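Galactose-1-phosphate uridylyltransferase (Pyrobaculum aerophilum str. IM2, PDB 6K9Z) probably transfers uridylyl groups between UDP-hexose and hexose 1-phosphate in galactose metabolism, as a zinc-binding, two-subunit member of the HIT-related transferase family. Local coordinates at residues Asp44-Asn50 with Ser77-Thr83; Ala119-Phe125 with Ser141-Pro147; Val194-Trp200 with Phe292-Pro298. The protein carries 1 engineered substitution. All coordinates share one frame; numbering follows the deposited sequence.

Contact 1: residues Asp44-Asn50 with Ser77-Thr83; sequences DVLILPN and SLVVVET. With UDP (uridine-5'-diphosphate), chain G.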
loop_
_atom_site.group_PDB
_atom_site.type_symbol
_atom_site.label_atom_id
_atom_site.label_comp_id
_atom_site.label_asym_id
_atom_site.label_seq_id
_atom_site.Cartn_x
_atom_site.Cartn_y
_atom_site.Cartn_z
ATOM N N ASP A 44 -20.047 -27.553 -2.588
ATOM C CA ASP A 44 -19.416 -27.206 -1.293
ATOM C C ASP A 44 -18.585 -25.947 -1.522
ATOM O O ASP A 44 -18.528 -25.103 -0.581
ATOM C CB ASP A 44 -18.550 -28.355 -0.754
ATOM C CG ASP A 44 -19.344 -29.521 -0.181
ATOM O OD1 ASP A 44 -20.404 -29.268 0.435
ATOM O OD2 ASP A 44 -18.882 -30.664 -0.341
ATOM N N VAL A 45 -17.892 -25.887 -2.675
ATOM C CA VAL A 45 -17.008 -24.757 -3.062
ATOM C C VAL A 45 -17.201 -24.493 -4.546
ATOM O O VAL A 45 -17.355 -25.434 -5.308
ATOM C CB VAL A 45 -15.528 -25.036 -2.744
ATOM C CG1 VAL A 45 -14.631 -23.934 -3.264
ATOM C CG2 VAL A 45 -15.304 -25.268 -1.253
ATOM N N LEU A 46 -17.226 -23.224 -4.922
ATOM C CA LEU A 46 -17.433 -22.823 -6.317
ATOM C C LEU A 46 -16.359 -21.830 -6.707
ATOM O O LEU A 46 -16.182 -20.885 -5.957
ATOM C CB LEU A 46 -18.814 -22.181 -6.381
ATOM C CG LEU A 46 -19.536 -22.399 -7.686
ATOM C CD1 LEU A 46 -19.641 -23.886 -7.961
ATOM C CD2 LEU A 46 -20.908 -21.742 -7.642
ATOM N N ILE A 47 -15.680 -22.032 -7.840
ATOM C CA ILE A 47 -14.728 -21.035 -8.390
ATOM C C ILE A 47 -15.365 -20.520 -9.675
ATOM O O ILE A 47 -15.585 -21.323 -10.593
ATOM C CB ILE A 47 -13.326 -21.620 -8.568
ATOM C CG1 ILE A 47 -12.794 -22.042 -7.197
ATOM C CG2 ILE A 47 -12.408 -20.643 -9.294
ATOM C CD1 ILE A 47 -11.384 -22.527 -7.185
ATOM N N LEU A 48 -15.602 -19.290 -9.811
ATOM C CA LEU A 48 -16.406 -18.766 -10.923
ATOM C C LEU A 48 -15.862 -17.441 -11.401
ATOM O O LEU A 48 -15.101 -16.776 -10.701
ATOM C CB LEU A 48 -17.875 -18.694 -10.524
ATOM C CG LEU A 48 -18.284 -17.800 -9.379
ATOM C CD1 LEU A 48 -18.378 -16.358 -9.851
ATOM C CD2 LEU A 48 -19.671 -18.247 -8.936
ATOM N N PRO A 49 -16.135 -17.149 -12.671
ATOM C CA PRO A 49 -15.591 -15.953 -13.304
ATOM C C PRO A 49 -16.060 -14.682 -12.585
ATOM O O PRO A 49 -17.209 -14.611 -12.216
ATOM C CB PRO A 49 -16.185 -15.978 -14.719
ATOM C CG PRO A 49 -16.422 -17.439 -14.994
ATOM C CD PRO A 49 -16.797 -18.016 -13.648
ATOM N N ASN A 50 -15.146 -13.736 -12.373
ATOM C CA ASN A 50 -15.535 -12.450 -11.742
ATOM C C ASN A 50 -16.421 -11.696 -12.741
ATOM O O ASN A 50 -16.076 -11.683 -13.925
ATOM C CB ASN A 50 -14.315 -11.624 -11.340
ATOM C CG ASN A 50 -14.660 -10.482 -10.409
ATOM O OD1 ASN A 50 -15.429 -9.597 -10.766
ATOM N ND2 ASN A 50 -14.098 -10.501 -9.213
ATOM N N SER A 77 -9.838 -13.665 -13.845
ATOM C CA SER A 77 -10.193 -13.129 -12.509
ATOM C C SER A 77 -11.359 -13.974 -12.000
ATOM O O SER A 77 -12.370 -14.067 -12.718
ATOM C CB SER A 77 -10.522 -11.706 -12.580
ATOM O OG SER A 77 -10.994 -11.291 -11.322
ATOM N N LEU A 78 -11.119 -14.693 -10.898
ATOM C CA LEU A 78 -12.022 -15.716 -10.360
ATOM C C LEU A 78 -12.422 -15.353 -8.927
ATOM O O LEU A 78 -11.627 -14.768 -8.182
ATOM C CB LEU A 78 -11.330 -17.082 -10.407
ATOM C CG LEU A 78 -10.830 -17.564 -11.770
ATOM C CD1 LEU A 78 -10.061 -18.884 -11.579
ATOM C CD2 LEU A 78 -11.951 -17.744 -12.739
ATOM N N VAL A 79 -13.624 -15.732 -8.581
ATOM C CA VAL A 79 -14.183 -15.653 -7.215
ATOM C C VAL A 79 -14.241 -17.070 -6.692
ATOM O O VAL A 79 -14.784 -17.968 -7.363
ATOM C CB VAL A 79 -15.554 -14.966 -7.181
ATOM C CG1 VAL A 79 -16.112 -14.985 -5.775
ATOM C CG2 VAL A 79 -15.464 -13.555 -7.710
ATOM N N VAL A 80 -13.706 -17.251 -5.498
ATOM C CA VAL A 80 -13.788 -18.538 -4.762
ATOM C C VAL A 80 -14.933 -18.354 -3.752
ATOM O O VAL A 80 -14.701 -17.648 -2.731
ATOM C CB VAL A 80 -12.468 -18.844 -4.053
ATOM C CG1 VAL A 80 -12.545 -20.140 -3.231
ATOM C CG2 VAL A 80 -11.285 -18.857 -5.038
ATOM N N VAL A 81 -16.072 -18.974 -4.014
ATOM C CA VAL A 81 -17.209 -18.991 -3.062
ATOM C C VAL A 81 -16.897 -20.123 -2.102
ATOM O O VAL A 81 -16.948 -21.303 -2.511
ATOM C CB VAL A 81 -18.570 -19.111 -3.745
ATOM C CG1 VAL A 81 -19.701 -18.859 -2.762
ATOM C CG2 VAL A 81 -18.695 -18.222 -4.956
ATOM N N GLU A 82 -16.632 -19.760 -0.858
ATOM C CA GLU A 82 -15.979 -20.614 0.151
ATOM C C GLU A 82 -16.937 -21.602 0.825
ATOM O O GLU A 82 -16.430 -22.520 1.450
ATOM C CB GLU A 82 -15.308 -19.719 1.170
ATOM C CG GLU A 82 -14.099 -19.015 0.590
ATOM C CD GLU A 82 -13.554 -17.943 1.533
ATOM O OE1 GLU A 82 -14.244 -17.671 2.544
ATOM O OE2 GLU A 82 -12.389 -17.530 1.342
ATOM N N THR A 83 -18.243 -21.364 0.736
ATOM C CA THR A 83 -19.309 -22.161 1.404
ATOM C C THR A 83 -20.616 -21.755 0.760
ATOM O O THR A 83 -20.743 -20.602 0.353
ATOM C CB THR A 83 -19.367 -21.872 2.916
ATOM O OG1 THR A 83 -20.519 -22.487 3.471
ATOM C CG2 THR A 83 -19.453 -20.378 3.211
HETATM N N1 UDP G . -18.299 -9.779 -7.754
HETATM C C2 UDP G . -18.762 -10.637 -8.760
HETATM N N3 UDP G . -20.046 -10.666 -9.102
HETATM C C4 UDP G . -20.890 -9.845 -8.513
HETATM C C5 UDP G . -20.488 -8.968 -7.545
HETATM C C6 UDP G . -19.160 -8.956 -7.195
HETATM O O2 UDP G . -18.057 -11.415 -9.336
HETATM O O4 UDP G . -22.068 -9.875 -8.821
HETATM C "C1'" UDP G . -16.907 -9.655 -7.369
HETATM C "C2'" UDP G . -16.621 -8.205 -7.763
HETATM O "O2'" UDP G . -16.637 -7.865 -9.133
HETATM C "C3'" UDP G . -15.283 -7.946 -7.144
HETATM C "C4'" UDP G . -15.400 -8.672 -5.874
HETATM O "O4'" UDP G . -16.556 -9.509 -6.000
HETATM O "O3'" UDP G . -14.195 -8.373 -7.891
HETATM C "C5'" UDP G . -15.451 -7.448 -4.979
HETATM O "O5'" UDP G . -14.220 -6.681 -5.038
HETATM P PA UDP G . -13.566 -5.650 -6.147
HETATM O O1A UDP G . -14.593 -4.800 -6.864
HETATM O O2A UDP G . -12.725 -4.734 -5.316
HETATM O O3A UDP G . -12.665 -6.583 -7.138
HETATM P PB UDP G . -12.020 -6.402 -8.542
HETATM O O1B UDP G . -13.174 -6.216 -9.313
HETATM O O2B UDP G . -11.246 -7.613 -8.855
HETATM O O3B UDP G . -11.250 -5.217 -8.512
HETATM O O HOH W 1 -11.532 -12.102 -8.804
#
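Leu-46 to Pro-49 and Ser-77 to Val-81 form an antiparallel strand pair at the edge of the large sheet, and the end where the C-terminus of 44-50 meets the N-terminus of 77-83, Asn-50 beside Ser-77, reaches the UDP. Leu-46 with Val-81 and Leu-48 with Val-79 are the hydrogen-bonded pairs; Val-79 N meets Leu-48 O almost straight, at 174°. Asn-50 N adds a further bond to Ser-77 O.

On one face CG2 of Ile-47 touches CD1 of Leu-78 at 3.7 Å, while its CG1 lies beside CG2 of Val-80. On the other, Leu-48 keeps CG between its backbone N and carbonyl carbon (chi1 62°), which brings CD1 to Val-79 CB and CD2 to Val-81 CG2. The Asn-50 amide meets the ribose: OD1 accepts from O2' of UDP at 2.7 Å, and ND2 donates to O3', a bond modelled so short that its length is doubtful. OD1 also accepts from Tyr-52 N, and a water accepts from Asn-50 ND2 and Ser-77 OG and donates to Leu-78 O; together these help to fix the amide's rotation.

Strand 76-81 is flanked on its second side by strand 140-146, and helix 96-114 packs against Val-45 and Glu-82.

Contact 2: residues Ala119-Phe125 with Ser141-Pro147; sequences AAYFLFF and SQIYILP. With UDP (uridine-5'-diphosphate), chain G.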
loop_
_atom_site.group_PDB
_atom_site.type_symbol
_atom_site.label_atom_id
_atom_site.label_comp_id
_atom_site.label_asym_id
_atom_site.label_seq_id
_atom_site.Cartn_x
_atom_site.Cartn_y
_atom_site.Cartn_z
ATOM N N ALA A 119 -0.076 -17.776 -18.476
ATOM C CA ALA A 119 -0.244 -17.416 -17.049
ATOM C C ALA A 119 1.138 -17.349 -16.389
ATOM O O ALA A 119 1.741 -18.416 -16.138
ATOM C CB ALA A 119 -1.165 -18.406 -16.384
ATOM N N ALA A 120 1.622 -16.168 -16.059
ATOM C CA ALA A 120 2.892 -15.972 -15.320
ATOM C C ALA A 120 2.716 -16.187 -13.813
ATOM O O ALA A 120 3.686 -16.558 -13.107
ATOM C CB ALA A 120 3.448 -14.598 -15.598
ATOM N N TYR A 121 1.522 -15.943 -13.278
ATOM C CA TYR A 121 1.332 -15.880 -11.810
ATOM C C TYR A 121 -0.099 -16.259 -11.438
ATOM O O TYR A 121 -1.061 -15.852 -12.109
ATOM C CB TYR A 121 1.729 -14.499 -11.258
ATOM C CG TYR A 121 2.107 -14.628 -9.815
ATOM C CD1 TYR A 121 3.385 -14.994 -9.447
ATOM C CD2 TYR A 121 1.148 -14.430 -8.814
ATOM C CE1 TYR A 121 3.720 -15.163 -8.117
ATOM C CE2 TYR A 121 1.473 -14.615 -7.478
ATOM C CZ TYR A 121 2.743 -15.021 -7.143
ATOM O OH TYR A 121 3.115 -15.206 -5.849
ATOM N N PHE A 122 -0.213 -16.986 -10.335
ATOM C CA PHE A 122 -1.501 -17.338 -9.715
ATOM C C PHE A 122 -1.528 -16.601 -8.376
ATOM O O PHE A 122 -0.810 -17.018 -7.446
ATOM C CB PHE A 122 -1.624 -18.855 -9.605
ATOM C CG PHE A 122 -2.960 -19.344 -9.090
ATOM C CD1 PHE A 122 -3.213 -19.378 -7.724
ATOM C CD2 PHE A 122 -3.898 -19.877 -9.971
ATOM C CE1 PHE A 122 -4.410 -19.911 -7.249
ATOM C CE2 PHE A 122 -5.069 -20.440 -9.486
ATOM C CZ PHE A 122 -5.310 -20.487 -8.111
ATOM N N LEU A 123 -2.338 -15.542 -8.272
ATOM C CA LEU A 123 -2.427 -14.723 -7.048
ATOM C C LEU A 123 -3.758 -15.049 -6.337
ATOM O O LEU A 123 -4.831 -14.642 -6.848
ATOM C CB LEU A 123 -2.371 -13.230 -7.369
ATOM C CG LEU A 123 -2.467 -12.319 -6.133
ATOM C CD1 LEU A 123 -1.207 -12.437 -5.266
ATOM C CD2 LEU A 123 -2.674 -10.871 -6.539
ATOM N N PHE A 124 -3.687 -15.701 -5.178
ATOM C CA PHE A 124 -4.850 -15.977 -4.294
ATOM C C PHE A 124 -4.844 -14.958 -3.151
ATOM O O PHE A 124 -3.790 -14.820 -2.488
ATOM C CB PHE A 124 -4.719 -17.409 -3.774
ATOM C CG PHE A 124 -5.762 -17.821 -2.786
ATOM C CD1 PHE A 124 -7.082 -17.804 -3.121
ATOM C CD2 PHE A 124 -5.416 -18.356 -1.558
ATOM C CE1 PHE A 124 -8.057 -18.150 -2.219
ATOM C CE2 PHE A 124 -6.399 -18.760 -0.654
ATOM C CZ PHE A 124 -7.728 -18.641 -0.986
ATOM N N PHE A 125 -5.958 -14.277 -2.907
ATOM C CA PHE A 125 -6.034 -13.286 -1.816
ATOM C C PHE A 125 -7.443 -13.249 -1.257
ATOM O O PHE A 125 -8.364 -13.753 -1.886
ATOM C CB PHE A 125 -5.538 -11.901 -2.233
ATOM C CG PHE A 125 -6.348 -11.216 -3.284
ATOM C CD1 PHE A 125 -6.153 -11.519 -4.621
ATOM C CD2 PHE A 125 -7.324 -10.294 -2.931
ATOM C CE1 PHE A 125 -6.874 -10.853 -5.599
ATOM C CE2 PHE A 125 -8.073 -9.659 -3.901
ATOM C CZ PHE A 125 -7.863 -9.938 -5.238
ATOM N N SER A 141 -13.158 -15.499 -1.454
ATOM C CA SER A 141 -11.786 -15.043 -1.759
ATOM C C SER A 141 -11.661 -14.862 -3.288
ATOM O O SER A 141 -12.608 -15.124 -4.003
ATOM C CB SER A 141 -10.766 -15.996 -1.132
ATOM O OG SER A 141 -11.140 -17.349 -1.235
ATOM N N GLN A 142 -10.484 -14.485 -3.751
ATOM C CA GLN A 142 -10.285 -14.093 -5.150
ATOM C C GLN A 142 -9.017 -14.767 -5.660
ATOM O O GLN A 142 -8.066 -14.947 -4.904
ATOM C CB GLN A 142 -10.238 -12.562 -5.302
ATOM C CG GLN A 142 -11.578 -11.857 -5.013
ATOM C CD GLN A 142 -11.542 -10.412 -5.429
ATOM O OE1 GLN A 142 -11.442 -10.052 -6.624
ATOM N NE2 GLN A 142 -11.633 -9.565 -4.434
ATOM N N ILE A 143 -9.032 -15.061 -6.951
ATOM C CA ILE A 143 -7.815 -15.449 -7.702
ATOM C C ILE A 143 -7.649 -14.521 -8.916
ATOM O O ILE A 143 -8.614 -14.364 -9.679
ATOM C CB ILE A 143 -7.927 -16.907 -8.173
ATOM C CG1 ILE A 143 -8.040 -17.909 -7.017
ATOM C CG2 ILE A 143 -6.718 -17.223 -9.054
ATOM C CD1 ILE A 143 -8.704 -19.216 -7.390
ATOM N N TYR A 144 -6.450 -13.977 -9.113
ATOM C CA TYR A 144 -6.066 -13.361 -10.394
ATOM C C TYR A 144 -5.020 -14.280 -10.995
ATOM O O TYR A 144 -3.991 -14.547 -10.333
ATOM C CB TYR A 144 -5.475 -11.971 -10.234
ATOM C CG TYR A 144 -6.345 -10.862 -9.694
ATOM C CD1 TYR A 144 -7.739 -10.901 -9.699
ATOM C CD2 TYR A 144 -5.730 -9.715 -9.182
ATOM C CE1 TYR A 144 -8.491 -9.844 -9.219
ATOM C CE2 TYR A 144 -6.479 -8.649 -8.714
ATOM C CZ TYR A 144 -7.861 -8.711 -8.733
ATOM O OH TYR A 144 -8.626 -7.700 -8.256
ATOM N N ILE A 145 -5.273 -14.756 -12.194
ATOM C CA ILE A 145 -4.262 -15.458 -13.022
ATOM C C ILE A 145 -3.748 -14.392 -13.988
ATOM O O ILE A 145 -4.539 -13.876 -14.775
ATOM C CB ILE A 145 -4.902 -16.669 -13.738
ATOM C CG1 ILE A 145 -5.454 -17.666 -12.710
ATOM C CG2 ILE A 145 -3.883 -17.336 -14.613
ATOM C CD1 ILE A 145 -6.213 -18.827 -13.250
ATOM N N LEU A 146 -2.489 -14.033 -13.841
ATOM C CA LEU A 146 -1.929 -12.826 -14.461
ATOM C C LEU A 146 -0.830 -13.145 -15.462
ATOM O O LEU A 146 -0.071 -14.108 -15.291
ATOM C CB LEU A 146 -1.345 -11.954 -13.356
ATOM C CG LEU A 146 -2.323 -11.478 -12.279
ATOM C CD1 LEU A 146 -1.534 -11.067 -11.051
ATOM C CD2 LEU A 146 -3.179 -10.371 -12.832
ATOM N N PRO A 147 -0.616 -12.226 -16.417
ATOM C CA PRO A 147 0.484 -12.336 -17.363
ATOM C C PRO A 147 1.811 -11.754 -16.853
ATOM O O PRO A 147 2.752 -11.779 -17.634
ATOM C CB PRO A 147 -0.034 -11.509 -18.556
ATOM C CG PRO A 147 -0.815 -10.404 -17.882
ATOM C CD PRO A 147 -1.454 -11.039 -16.673
HETATM N N1 UDP G . -18.299 -9.779 -7.754
HETATM C C2 UDP G . -18.762 -10.637 -8.760
HETATM N N3 UDP G . -20.046 -10.666 -9.102
HETATM C C4 UDP G . -20.890 -9.845 -8.513
HETATM C C5 UDP G . -20.488 -8.968 -7.545
HETATM C C6 UDP G . -19.160 -8.956 -7.195
HETATM O O2 UDP G . -18.057 -11.415 -9.336
HETATM O O4 UDP G . -22.068 -9.875 -8.821
HETATM C "C1'" UDP G . -16.907 -9.655 -7.369
HETATM C "C2'" UDP G . -16.621 -8.205 -7.763
HETATM O "O2'" UDP G . -16.637 -7.865 -9.133
HETATM C "C3'" UDP G . -15.283 -7.946 -7.144
HETATM C "C4'" UDP G . -15.400 -8.672 -5.874
HETATM O "O4'" UDP G . -16.556 -9.509 -6.000
HETATM O "O3'" UDP G . -14.195 -8.373 -7.891
HETATM C "C5'" UDP G . -15.451 -7.448 -4.979
HETATM O "O5'" UDP G . -14.220 -6.681 -5.038
HETATM P PA UDP G . -13.566 -5.650 -6.147
HETATM O O1A UDP G . -14.593 -4.800 -6.864
HETATM O O2A UDP G . -12.725 -4.734 -5.316
HETATM O O3A UDP G . -12.665 -6.583 -7.138
HETATM P PB UDP G . -12.020 -6.402 -8.542
HETATM O O1B UDP G . -13.174 -6.216 -9.313
HETATM O O2B UDP G . -11.246 -7.613 -8.855
HETATM O O3B UDP G . -11.250 -5.217 -8.512
#
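Tyr-121 to Phe-125 and Ser-141 to Leu-146 are the paired arms of a beta hairpin within the large antiparallel sheet, and the Tyr-144 side chain extends from it to the UDP. The backbone ladder alternates hydrogen-bonded pairs, Tyr-121 with Leu-146, Leu-123 with Tyr-144 and Phe-125 with Gln-142, with the non-hydrogen-bonded pairs Phe-122 with Ile-145 and Phe-124 with Ile-143. At its Leu-146 end the ladder closes in a classic beta bulge, Ala-120 and Tyr-121 both facing Leu-146: Leu-146 O accepts from both Ala-120 N, at 2.8 Å, and Tyr-121 N, at 3.2 Å.

Apolar contacts fill the face of Phe-122, Phe-124, Ile-143 and Ile-145, against which helix 96-114 packs. CG2 of Ile-143 sits over the Phe-122 ring in a CH-pi contact, 3.8 Å from the centroid, and CG1 of Ile-145 approaches CD2 of the same ring. Ser-141 OG lies at the edge of the Phe-124 ring; its polar partner is Glu-82.

The other face holds one aromatic pair, and there the second subunit packs on Leu-123, Phe-125, Tyr-144 and Leu-146. The chi1 of 65° swings the Phe-125 ring across to the opposite strand. The ring takes CB of Gln-142 over one face and turns an edge to the face of Tyr-144, a T-shaped pair with planes at 71° and CE1 above the centre of the tyrosine ring.

Tyr-144 also meets the nucleotide: its OH donates to O2B of UDP at 2.7 Å, with that oxygen lying in the plane of the tyrosine ring.

Contact 3: residues Val194-Trp200 with Phe292-Pro298; sequences VPFYAKW and FTLDTTP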
loop_
_atom_site.group_PDB
_atom_site.type_symbol
_atom_site.label_atom_id
_atom_site.label_comp_id
_atom_site.label_asym_id
_atom_site.label_seq_id
_atom_site.Cartn_x
_atom_site.Cartn_y
_atom_site.Cartn_z
ATOM N N VAL A 194 4.656 -13.898 13.996
ATOM C CA VAL A 194 4.734 -12.470 13.643
ATOM C C VAL A 194 6.146 -12.249 13.116
ATOM O O VAL A 194 7.130 -12.530 13.821
ATOM C CB VAL A 194 4.406 -11.559 14.830
ATOM C CG1 VAL A 194 4.593 -10.124 14.423
ATOM C CG2 VAL A 194 2.984 -11.800 15.328
ATOM N N PRO A 195 6.355 -11.813 11.863
ATOM C CA PRO A 195 7.726 -11.586 11.422
ATOM C C PRO A 195 8.401 -10.422 12.160
ATOM O O PRO A 195 7.713 -9.472 12.589
ATOM C CB PRO A 195 7.580 -11.210 9.947
ATOM C CG PRO A 195 6.145 -10.801 9.776
ATOM C CD PRO A 195 5.361 -11.571 10.815
ATOM N N PHE A 196 9.723 -10.492 12.279
ATOM C CA PHE A 196 10.552 -9.384 12.833
ATOM C C PHE A 196 10.223 -8.074 12.117
ATOM O O PHE A 196 10.148 -7.006 12.724
ATOM C CB PHE A 196 12.036 -9.692 12.711
ATOM C CG PHE A 196 12.907 -8.666 13.389
ATOM C CD1 PHE A 196 13.094 -8.693 14.755
ATOM C CD2 PHE A 196 13.584 -7.708 12.659
ATOM C CE1 PHE A 196 13.878 -7.754 15.393
ATOM C CE2 PHE A 196 14.398 -6.776 13.300
ATOM C CZ PHE A 196 14.577 -6.836 14.665
ATOM N N TYR A 197 9.980 -8.183 10.824
ATOM C CA TYR A 197 9.759 -7.067 9.858
ATOM C C TYR A 197 8.257 -6.906 9.585
ATOM O O TYR A 197 7.916 -6.341 8.520
ATOM C CB TYR A 197 10.533 -7.355 8.558
ATOM C CG TYR A 197 10.408 -8.789 8.053
ATOM C CD1 TYR A 197 11.225 -9.800 8.538
ATOM C CD2 TYR A 197 9.442 -9.143 7.105
ATOM C CE1 TYR A 197 11.128 -11.101 8.095
ATOM C CE2 TYR A 197 9.280 -10.458 6.705
ATOM C CZ TYR A 197 10.153 -11.436 7.172
ATOM O OH TYR A 197 9.970 -12.739 6.795
ATOM N N ALA A 198 7.387 -7.244 10.550
ATOM C CA ALA A 198 5.940 -6.922 10.484
ATOM C C ALA A 198 5.762 -5.409 10.228
ATOM O O ALA A 198 6.526 -4.592 10.797
ATOM C CB ALA A 198 5.246 -7.312 11.769
ATOM N N LYS A 199 4.763 -5.072 9.402
ATOM C CA LYS A 199 4.407 -3.680 9.003
ATOM C C LYS A 199 2.992 -3.304 9.422
ATOM O O LYS A 199 2.664 -2.078 9.510
ATOM C CB LYS A 199 4.368 -3.567 7.483
ATOM C CG LYS A 199 5.686 -3.690 6.805
ATOM C CD LYS A 199 5.512 -4.001 5.335
ATOM C CE LYS A 199 6.787 -4.634 4.842
ATOM N NZ LYS A 199 7.144 -5.833 5.644
ATOM N N TRP A 200 2.126 -4.286 9.558
ATOM C CA TRP A 200 0.695 -4.066 9.856
ATOM C C TRP A 200 0.415 -4.404 11.326
ATOM O O TRP A 200 1.199 -5.105 11.973
ATOM C CB TRP A 200 -0.162 -4.820 8.816
ATOM C CG TRP A 200 0.196 -4.400 7.426
ATOM C CD1 TRP A 200 0.927 -5.100 6.497
ATOM C CD2 TRP A 200 -0.081 -3.116 6.830
ATOM N NE1 TRP A 200 1.107 -4.344 5.374
ATOM C CE2 TRP A 200 0.478 -3.142 5.537
ATOM C CE3 TRP A 200 -0.766 -1.976 7.258
ATOM C CZ2 TRP A 200 0.414 -2.047 4.688
ATOM C CZ3 TRP A 200 -0.854 -0.889 6.403
ATOM C CH2 TRP A 200 -0.227 -0.926 5.154
ATOM N N PHE A 292 6.421 2.245 6.807
ATOM C CA PHE A 292 5.421 1.691 7.721
ATOM C C PHE A 292 5.820 2.047 9.182
ATOM O O PHE A 292 7.036 2.263 9.495
ATOM C CB PHE A 292 5.361 0.196 7.467
ATOM C CG PHE A 292 5.134 -0.114 6.017
ATOM C CD1 PHE A 292 6.184 -0.248 5.142
ATOM C CD2 PHE A 292 3.846 -0.218 5.530
ATOM C CE1 PHE A 292 5.963 -0.477 3.788
ATOM C CE2 PHE A 292 3.630 -0.452 4.188
ATOM C CZ PHE A 292 4.686 -0.592 3.323
ATOM N N THR A 293 4.780 2.171 10.021
ATOM C CA THR A 293 4.914 2.524 11.455
ATOM C C THR A 293 4.172 1.497 12.307
ATOM O O THR A 293 3.081 1.056 11.969
ATOM C CB THR A 293 4.449 3.964 11.696
ATOM O OG1 THR A 293 3.049 4.041 11.418
ATOM C CG2 THR A 293 5.143 4.960 10.792
ATOM N N LEU A 294 4.764 1.168 13.440
ATOM C CA LEU A 294 4.117 0.324 14.472
ATOM C C LEU A 294 4.193 1.033 15.801
ATOM O O LEU A 294 5.273 1.599 16.119
ATOM C CB LEU A 294 4.836 -1.016 14.611
ATOM C CG LEU A 294 4.644 -1.957 13.462
ATOM C CD1 LEU A 294 5.440 -3.237 13.701
ATOM C CD2 LEU A 294 3.155 -2.235 13.273
ATOM N N ASP A 295 3.094 0.984 16.542
ATOM C CA ASP A 295 3.028 1.625 17.867
ATOM C C ASP A 295 3.208 0.550 18.938
ATOM O O ASP A 295 3.094 0.893 20.130
ATOM C CB ASP A 295 1.730 2.413 18.010
ATOM C CG ASP A 295 0.503 1.552 18.221
ATOM O OD1 ASP A 295 0.602 0.309 18.199
ATOM O OD2 ASP A 295 -0.554 2.168 18.446
ATOM N N THR A 296 3.454 -0.677 18.504
ATOM C CA THR A 296 3.617 -1.850 19.391
ATOM C C THR A 296 4.704 -2.746 18.819
ATOM O O THR A 296 4.718 -2.958 17.594
ATOM C CB THR A 296 2.295 -2.610 19.545
ATOM O OG1 THR A 296 1.307 -1.660 19.956
ATOM C CG2 THR A 296 2.408 -3.716 20.565
ATOM N N THR A 297 5.586 -3.305 19.647
ATOM C CA THR A 297 6.617 -4.179 19.022
ATOM C C THR A 297 5.964 -5.419 18.436
ATOM O O THR A 297 5.004 -5.931 18.990
ATOM C CB THR A 297 7.737 -4.552 19.984
ATOM O OG1 THR A 297 7.191 -5.435 20.963
ATOM C CG2 THR A 297 8.374 -3.341 20.619
ATOM N N PRO A 298 6.523 -5.974 17.341
ATOM C CA PRO A 298 6.127 -7.293 16.853
ATOM C C PRO A 298 6.165 -8.365 17.951
ATOM O O PRO A 298 5.368 -9.275 17.898
ATOM C CB PRO A 298 7.120 -7.542 15.712
ATOM C CG PRO A 298 7.430 -6.151 15.165
ATOM C CD PRO A 298 7.420 -5.279 16.405
HETATM O O HOH W 2 1.012 -0.616 10.784
#
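No backbone hydrogen bond joins the loop Val-194 to Trp-200 to the segment Phe-292 to Pro-298; the loop, between strands 190-193 and 202-208, folds through a type I beta turn from Pro-195 to Ala-198, and it meets the connection from strand 291-294 to helix 298-309.

The side-chain contact centres on the Phe-292 ring. The aliphatic part of Lys-199 lies over one face, with CD 3.8 Å from the centroid and only 8° off the ring normal, a CH-pi contact, while CG rests near the Phe-292 CG atom. From another direction comes Trp-200: the edge of Phe-292 is turned toward the face of its six-membered ring in an offset edge-to-face pair, planes at 74°, with Phe-292 CE2 and Trp-200 CZ2 3.6 Å apart. With an alanine here instead of Phe-292, the Lys-199 methylenes would probably lose the ring face they lie on and the Trp-200 face its edge partner, opening a gap beside both.

Beyond the ring, Leu-294 spreads its methyls over the loop backbone, CD1 at 3.4 Å from Ala-198 O and CD2 beside the carbonyl oxygen of Trp-200. Pro-298 packs against the loop, its CB on CG1 of Val-194 at 3.8 Å just before the turn and its CG near Ala-198 CB within it.

The lysine chain bends at its end, where a chi4 of 56° in Lys-199 turns the ammonium toward the turn. Lys-199 NZ donates to Tyr-197 O at 3.0 Å. It also forms a salt bridge with Asp-6 of the second subunit, where a strand pairs in parallel with Phe-292 to Leu-294, so the sheet runs on across the interface. Carbon packing thus joins loop and strand, while the ammonium, shared between Tyr-197 O and Asp-6 of the second subunit, probably ties this loop to the dimer interface.

Overall arrangement
Along the chain the three contacts follow one another without nesting. Contacts 1 and 2 have centres about 13 Å apart and touch: their segments lie on four consecutive strands of the large antiparallel sheet, in the order 46-49, 76-81, 140-146, 121-128, and both contacts reach the same UDP. Contact 3 lies in the C-terminal half, on the opposite side of the chain's centre from contacts 1 and 2, with its centre about 32 Å from that of contact 1 and 27 Å from that of contact 2. Contacts 2 and 3 both meet the second subunit, and Thr-293 touches another UDP, consistent with nucleotide pockets built close to the dimer interface.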